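Local coordinates for protein aldehyde dehydrogenase (Bartonella henselae, PDB 3I44) that probably oxidises aldehydes to carboxylic acids with a nicotinamide cofactor, as members of the aldehyde dehydrogenase family do, at residues Ser110-Asp118 with Gly335-Val346. The protein carries 1 engineered substitution. Residues are numbered along the deposited sequence; the frame is centred on the assembly and turned at random.
Sequences SMEMGAPID and GHQTGNHIGPVV. With NA (sodium ion), chain B.
Asp118 and Gly339 make the shortest direct hydrogen bond between residues 110-118 and the loop 335-346: Gly339 N gives its hydrogen to Asp118 OD2 at 2.7 Å, reaching it from above the carboxylate, 52° out of plane. With CG anti to its carbonyl carbon (chi1 -69°), Asp118 extends across Thr338 toward that amide. A second bond, Ile117 N to Gly335 O at 2.8 Å, is bent at the hydrogen (134°) yet lies in the carbonyl plane; it gives Ile117 N, the first amide of helix 117-141, an acceptor that the helix itself cannot supply. Water 2 completes this end, accepting from Asp118 N and donating to Gln337 O and Gly339 O. Water 1 likewise joins the carbonyls of Met113 and Pro344, while Ser110 OG reaches past the end of helix 102-113 to donate to Ala115 O at 2.6 Å.

Within this polar frame Pro116, the N-cap residue, is the main wedge. Its CG comes within 3.3 Å of His341 O, and its CB meets the imidazole obliquely, 3.8 Å from NE2, a nitrogen hydrogen-bonded to Pro334 O. Ile117 CG2 lies against the Gln337 carbonyl, and Met113 CB meets Val346 CG2.

The sodium ion is held by backbone oxygens of Glu112, Ile46 and Ile199 and by water 4; water 3 donates to Val346 O, but its link to the ion is doubtfully short. The whole illustrates a tight interhelical turn, through positive-phi Gly114, packed against a long loop of the aldehyde dehydrogenase fold.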
loop_
_atom_site.group_PDB
_atom_site.type_symbol
_atom_site.label_atom_id
_atom_site.label_comp_id
_atom_site.label_asym_id
_atom_site.label_seq_id
_atom_site.Cartn_x
_atom_site.Cartn_y
_atom_site.Cartn_z
ATOM N N SER A 110 26.560 2.307 -20.569
ATOM C CA SER A 110 27.468 1.249 -21.027
ATOM C C SER A 110 28.718 1.181 -20.131
ATOM O O SER A 110 29.079 0.112 -19.613
ATOM C CB SER A 110 27.887 1.513 -22.478
ATOM O OG SER A 110 28.602 0.430 -23.010
ATOM N N MET A 111 29.344 2.331 -19.936
ATOM C CA MET A 111 30.564 2.408 -19.120
ATOM C C MET A 111 30.402 1.969 -17.672
ATOM O O MET A 111 31.218 1.204 -17.179
ATOM C CB MET A 111 31.128 3.837 -19.133
ATOM C CG MET A 111 32.319 4.032 -18.211
ATOM S SD MET A 111 33.115 5.649 -18.480
ATOM C CE MET A 111 32.115 6.733 -17.509
ATOM N N GLU A 112 29.364 2.466 -16.996
ATOM C CA GLU A 112 29.167 2.257 -15.541
ATOM C C GLU A 112 28.579 0.896 -15.169
ATOM O O GLU A 112 28.860 0.394 -14.079
ATOM C CB GLU A 112 28.305 3.395 -14.947
ATOM C CG GLU A 112 26.807 3.295 -15.299
ATOM C CD GLU A 112 25.924 4.446 -14.753
ATOM O OE1 GLU A 112 26.455 5.354 -14.131
ATOM O OE2 GLU A 112 24.675 4.391 -14.909
ATOM N N MET A 113 27.762 0.280 -16.048
ATOM C CA MET A 113 27.178 -1.019 -15.716
ATOM C C MET A 113 27.359 -2.124 -16.752
ATOM O O MET A 113 26.940 -3.257 -16.536
ATOM C CB MET A 113 25.714 -0.877 -15.227
ATOM C CG MET A 113 24.756 -0.145 -16.134
ATOM S SD MET A 113 24.368 -1.160 -17.561
ATOM C CE MET A 113 23.663 -2.647 -16.800
ATOM N N GLY A 114 27.986 -1.801 -17.879
ATOM C CA GLY A 114 28.463 -2.807 -18.821
ATOM C C GLY A 114 27.560 -3.109 -19.999
ATOM O O GLY A 114 27.888 -4.017 -20.789
ATOM N N ALA A 115 26.430 -2.394 -20.131
ATOM C CA ALA A 115 25.525 -2.647 -21.250
ATOM C C ALA A 115 26.228 -2.475 -22.598
ATOM O O ALA A 115 26.780 -1.415 -22.861
ATOM C CB ALA A 115 24.278 -1.746 -21.175
ATOM N N PRO A 116 26.210 -3.503 -23.467
ATOM C CA PRO A 116 26.777 -3.261 -24.794
ATOM C C PRO A 116 26.138 -2.043 -25.470
ATOM O O PRO A 116 24.930 -1.891 -25.423
ATOM C CB PRO A 116 26.469 -4.533 -25.567
ATOM C CG PRO A 116 26.385 -5.613 -24.476
ATOM C CD PRO A 116 25.768 -4.898 -23.294
ATOM N N ILE A 117 26.967 -1.183 -26.036
ATOM C CA ILE A 117 26.588 0.151 -26.473
ATOM C C ILE A 117 25.369 0.230 -27.406
ATOM O O ILE A 117 24.571 1.164 -27.284
ATOM C CB ILE A 117 27.822 0.899 -27.080
ATOM C CG1 ILE A 117 27.529 2.379 -27.326
ATOM C CG2 ILE A 117 28.309 0.207 -28.340
ATOM C CD1 ILE A 117 27.392 3.221 -26.058
ATOM N N ASP A 118 25.187 -0.725 -28.313
ATOM C CA ASP A 118 23.998 -0.667 -29.172
ATOM C C ASP A 118 22.739 -0.744 -28.312
ATOM O O ASP A 118 21.842 0.107 -28.435
ATOM C CB ASP A 118 23.967 -1.803 -30.195
ATOM C CG ASP A 118 25.044 -1.678 -31.255
ATOM O OD1 ASP A 118 25.624 -0.571 -31.407
ATOM O OD2 ASP A 118 25.300 -2.716 -31.920
ATOM N N GLY A 335 31.340 -3.631 -23.002
ATOM C CA GLY A 335 30.267 -2.663 -23.189
ATOM C C GLY A 335 30.540 -1.720 -24.344
ATOM O O GLY A 335 29.626 -1.330 -25.054
ATOM N N HIS A 336 31.812 -1.358 -24.528
ATOM C CA HIS A 336 32.190 -0.323 -25.494
ATOM C C HIS A 336 32.108 -0.819 -26.962
ATOM O O HIS A 336 32.035 -0.014 -27.851
ATOM C CB HIS A 336 33.575 0.259 -25.166
ATOM C CG HIS A 336 34.707 -0.740 -25.272
ATOM N ND1 HIS A 336 35.233 -1.150 -26.484
ATOM C CD2 HIS A 336 35.412 -1.395 -24.315
ATOM C CE1 HIS A 336 36.195 -2.033 -26.266
ATOM N NE2 HIS A 336 36.333 -2.191 -24.959
ATOM N N GLN A 337 32.102 -2.127 -27.205
ATOM C CA GLN A 337 31.975 -2.680 -28.559
ATOM C C GLN A 337 30.535 -2.724 -29.079
ATOM O O GLN A 337 29.625 -3.166 -28.364
ATOM C CB GLN A 337 32.453 -4.136 -28.606
ATOM C CG GLN A 337 33.937 -4.372 -28.784
ATOM C CD GLN A 337 34.244 -5.884 -28.903
ATOM O OE1 GLN A 337 33.337 -6.724 -29.092
ATOM N NE2 GLN A 337 35.525 -6.231 -28.773
ATOM N N THR A 338 30.363 -2.366 -30.356
ATOM C CA THR A 338 29.078 -2.471 -31.039
ATOM C C THR A 338 28.750 -3.934 -31.261
ATOM O O THR A 338 29.609 -4.802 -31.103
ATOM C CB THR A 338 29.078 -1.719 -32.379
ATOM O OG1 THR A 338 30.052 -2.298 -33.245
ATOM C CG2 THR A 338 29.402 -0.226 -32.191
ATOM N N GLY A 339 27.500 -4.227 -31.597
ATOM C CA GLY A 339 27.053 -5.634 -31.819
ATOM C C GLY A 339 26.114 -6.157 -30.748
ATOM O O GLY A 339 25.820 -5.469 -29.768
ATOM N N ASN A 340 25.649 -7.386 -30.935
ATOM C CA ASN A 340 24.641 -7.976 -30.069
ATOM C C ASN A 340 25.154 -9.080 -29.136
ATOM O O ASN A 340 24.414 -9.969 -28.742
ATOM C CB ASN A 340 23.515 -8.526 -30.943
ATOM C CG ASN A 340 23.961 -9.719 -31.756
ATOM O OD1 ASN A 340 25.157 -9.948 -31.909
ATOM N ND2 ASN A 340 23.005 -10.492 -32.276
ATOM N N HIS A 341 26.428 -9.040 -28.788
ATOM C CA HIS A 341 26.934 -9.859 -27.692
ATOM C C HIS A 341 26.269 -9.363 -26.375
ATOM O O HIS A 341 25.679 -8.272 -26.352
ATOM C CB HIS A 341 28.457 -9.677 -27.616
ATOM C CG HIS A 341 28.893 -8.243 -27.450
ATOM N ND1 HIS A 341 28.958 -7.352 -28.499
ATOM C CD2 HIS A 341 29.289 -7.553 -26.356
ATOM C CE1 HIS A 341 29.377 -6.180 -28.057
ATOM N NE2 HIS A 341 29.590 -6.278 -26.759
ATOM N N ILE A 342 26.332 -10.168 -25.307
ATOM C CA ILE A 342 26.041 -9.685 -23.952
ATOM C C ILE A 342 27.336 -9.120 -23.320
ATOM O O ILE A 342 28.467 -9.447 -23.751
ATOM C CB ILE A 342 25.348 -10.750 -23.046
ATOM C CG1 ILE A 342 26.302 -11.891 -22.644
ATOM C CG2 ILE A 342 24.061 -11.335 -23.759
ATOM C CD1 ILE A 342 25.636 -12.938 -21.783
ATOM N N GLY A 343 27.166 -8.209 -22.370
ATOM C CA GLY A 343 28.283 -7.546 -21.693
ATOM C C GLY A 343 28.648 -8.305 -20.430
ATOM O O GLY A 343 28.127 -9.416 -20.178
ATOM N N PRO A 344 29.548 -7.715 -19.614
ATOM C CA PRO A 344 29.791 -8.310 -18.310
ATOM C C PRO A 344 28.586 -8.114 -17.386
ATOM O O PRO A 344 27.675 -7.303 -17.687
ATOM C CB PRO A 344 30.976 -7.510 -17.795
ATOM C CG PRO A 344 30.837 -6.218 -18.400
ATOM C CD PRO A 344 30.295 -6.455 -19.774
ATOM N N VAL A 345 28.555 -8.861 -16.286
ATOM C CA VAL A 345 27.689 -8.476 -15.176
ATOM C C VAL A 345 28.333 -7.283 -14.444
ATOM O O VAL A 345 29.499 -6.924 -14.681
ATOM C CB VAL A 345 27.339 -9.645 -14.235
ATOM C CG1 VAL A 345 26.659 -10.771 -15.029
ATOM C CG2 VAL A 345 28.580 -10.130 -13.456
ATOM N N VAL A 346 27.560 -6.633 -13.588
ATOM C CA VAL A 346 27.869 -5.252 -13.188
ATOM C C VAL A 346 29.047 -5.139 -12.220
ATOM O O VAL A 346 29.746 -4.125 -12.230
ATOM C CB VAL A 346 26.641 -4.540 -12.533
ATOM C CG1 VAL A 346 26.240 -5.209 -11.223
ATOM C CG2 VAL A 346 26.936 -3.036 -12.305
HETATM NA NA NA B . 29.833 0.326 -11.886
HETATM O O HOH W 1 25.752 -5.325 -17.678
HETATM O O HOH W 2 26.742 -3.035 -28.785
HETATM O O HOH W 3 30.085 -1.594 -11.283
HETATM O O HOH W 4 30.947 0.452 -9.482
#